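Local atomic coordinates of large adhesion protein (Lap) involved in biofilm formation (Marinobacter hydrocarbonoclasticus, PDB entry 6XI3), a protein that probably serves biofilm formation as a bacterial adhesin, its tandem Ig-like beta-sandwich repeats binding calcium in the region that extends the molecule. Residues T245-A248 with L249-V253. Residues are numbered along the deposited sequence; the frame is centred on the assembly and turned at random.
Sequences TDVA and LNSQV. With CA (calcium ion), chain D.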
ATOM      1  N   THR A 245       6.101  -9.021   0.611  1.00 26.07           N
ATOM      2  CA  THR A 245       5.089  -8.975  -0.475  1.00 25.57           C
ATOM      3  C   THR A 245       4.053  -7.911  -0.111  1.00 25.10           C
ATOM      4  O   THR A 245       3.604  -7.841   1.076  1.00 23.43           O
ATOM      5  CB  THR A 245       4.508 -10.387  -0.687  1.00 30.07           C
ATOM      6  OG1 THR A 245       5.607 -11.300  -0.733  1.00 29.63           O
ATOM      7  CG2 THR A 245       3.700 -10.526  -1.961  1.00 30.77           C
ATOM      8  N   ASP A 246       3.645  -7.120  -1.097  1.00 26.86           N
ATOM      9  CA  ASP A 246       2.604  -6.079  -0.943  1.00 26.50           C
ATOM     10  C   ASP A 246       3.036  -5.032   0.092  1.00 27.09           C
ATOM     11  O   ASP A 246       2.152  -4.428   0.748  1.00 26.12           O
ATOM     12  CB  ASP A 246       1.228  -6.653  -0.584  1.00 27.91           C
ATOM     13  CG  ASP A 246       0.129  -5.671  -0.977  1.00 28.03           C
ATOM     14  OD1 ASP A 246       0.373  -4.906  -1.931  1.00 28.41           O
ATOM     15  OD2 ASP A 246      -0.912  -5.602  -0.271  1.00 26.32           O
ATOM     16  N   VAL A 247       4.341  -4.782   0.222  1.00 25.14           N
ATOM     17  CA  VAL A 247       4.828  -3.662   1.068  1.00 25.46           C
ATOM     18  C   VAL A 247       5.442  -2.597   0.160  1.00 23.46           C
ATOM     19  O   VAL A 247       6.364  -2.933  -0.640  1.00 24.63           O
ATOM     20  CB  VAL A 247       5.796  -4.167   2.148  1.00 25.00           C
ATOM     21  CG1 VAL A 247       6.440  -3.036   2.921  1.00 26.43           C
ATOM     22  CG2 VAL A 247       5.072  -5.110   3.090  1.00 23.45           C
ATOM     23  N   ALA A 248       4.936  -1.369   0.293  1.00 26.98           N
ATOM     24  CA  ALA A 248       5.272  -0.235  -0.599  1.00 28.66           C
ATOM     25  C   ALA A 248       6.749   0.122  -0.439  1.00 30.40           C
ATOM     26  O   ALA A 248       7.298  -0.032   0.672  1.00 25.64           O
ATOM     27  CB  ALA A 248       4.380   0.960  -0.345  1.00 28.14           C
ATOM     28  N   LEU A 249       7.325   0.623  -1.534  1.00 31.56           N
ATOM     29  CA  LEU A 249       8.694   1.167  -1.636  1.00 30.34           C
ATOM     30  C   LEU A 249       8.896   2.151  -0.488  1.00 30.88           C
ATOM     31  O   LEU A 249       7.974   2.942  -0.254  1.00 29.83           O
ATOM     32  CB  LEU A 249       8.814   1.858  -2.997  1.00 32.05           C
ATOM     33  CG  LEU A 249      10.127   2.574  -3.271  1.00 32.38           C
ATOM     34  CD1 LEU A 249      11.238   1.557  -3.356  1.00 32.98           C
ATOM     35  CD2 LEU A 249      10.035   3.399  -4.555  1.00 35.62           C
ATOM     36  N   ASN A 250      10.037   2.057   0.208  1.00 28.60           N
ATOM     37  CA  ASN A 250      10.459   2.976   1.299  1.00 30.54           C
ATOM     38  C   ASN A 250       9.654   2.776   2.574  1.00 27.97           C
ATOM     39  O   ASN A 250       9.904   3.535   3.528  1.00 30.79           O
ATOM     40  CB  ASN A 250      10.364   4.446   0.868  1.00 34.63           C
ATOM     41  CG  ASN A 250      11.318   4.727  -0.269  1.00 39.32           C
ATOM     42  OD1 ASN A 250      12.288   3.994  -0.458  1.00 45.69           O
ATOM     43  ND2 ASN A 250      11.052   5.767  -1.037  1.00 47.60           N
ATOM     44  N   SER A 251       8.762   1.788   2.645  1.00 26.26           N
ATOM     45  CA  SER A 251       8.078   1.462   3.925  1.00 24.22           C
ATOM     46  C   SER A 251       9.138   1.117   4.978  1.00 23.30           C
ATOM     47  O   SER A 251      10.161   0.508   4.650  1.00 26.29           O
ATOM     48  CB  SER A 251       7.083   0.341   3.803  1.00 22.76           C
ATOM     49  OG  SER A 251       6.156   0.644   2.804  1.00 27.61           O
ATOM     50  N   GLN A 252       8.857   1.481   6.216  1.00 22.80           N
ATOM     51  CA  GLN A 252       9.750   1.227   7.362  1.00 22.38           C
ATOM     52  C   GLN A 252       9.512  -0.194   7.867  1.00 23.48           C
ATOM     53  O   GLN A 252       8.335  -0.605   8.000  1.00 25.66           O
ATOM     54  CB  GLN A 252       9.441   2.233   8.472  1.00 25.00           C
ATOM     55  CG  GLN A 252      10.308   2.049   9.709  1.00 28.75           C
ATOM     56  CD  GLN A 252      10.150   3.197  10.679  1.00 34.23           C
ATOM     57  OE1 GLN A 252      10.064   4.353  10.291  1.00 41.77           O
ATOM     58  NE2 GLN A 252      10.176   2.896  11.960  1.00 36.71           N
ATOM     59  N   VAL A 253      10.596  -0.885   8.174  1.00 22.52           N
ATOM     60  CA  VAL A 253      10.618  -2.186   8.874  1.00 23.09           C
ATOM     61  C   VAL A 253      11.163  -1.884  10.263  1.00 21.94           C
ATOM     62  O   VAL A 253      12.275  -1.346  10.352  1.00 21.89           O
ATOM     63  CB  VAL A 253      11.494  -3.197   8.128  1.00 23.45           C
ATOM     64  CG1 VAL A 253      11.490  -4.566   8.800  1.00 22.58           C
ATOM     65  CG2 VAL A 253      11.053  -3.300   6.675  1.00 26.03           C
TER
HETATM   66 CA    CA D 503      -2.958  -6.582  -0.279  1.00 24.99          CA
HETATM   67  O   HOH W   1      -2.731  -7.343   1.953  1.00 25.67           O
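Ser251 turns back on Ala248 and closes a type II beta turn that runs from Ala248 to Ser251. The turn lies in the loop between strands 237-245 and 252-258 of an Ig-like beta-sandwich repeat. Its backbone bond joins Ser251 N to Ala248 O at 3.1 Å, with an N-H...O angle of 153°. Ser251 OG also donates to Ala248 O, at a very short 2.5 Å whose exact length is doubtful. The oxygen thus accepts from two donors of one residue, and both stand above the same face of its carbonyl plane. Ser251 OG can reach it because it is swung beside its own backbone N (chi1 -55°). The methyl of Ala248 lies near this hydroxyl, CB to OG 3.6 Å.

Val247 packs against the turn through its CG1 branch, which meets Ser251 CB at 3.5 Å. Its side chain also touches Val271.

At the other end of the loop, Asp246 faces a calcium ion. Asp192, Asp218, the backbone oxygen of Thr220 and Asn302 complete the protein ligands. The ion sits at the junction of two successive repeats, consistent with calcium holding the extended region rigid. The two carboxylate oxygens have separate tasks. Asp246 OD1 forms a salt bridge with Arg301, while Asp246 OD2 binds the calcium at 2.3 Å, and a water oxygen binds the same ion at 2.4 Å.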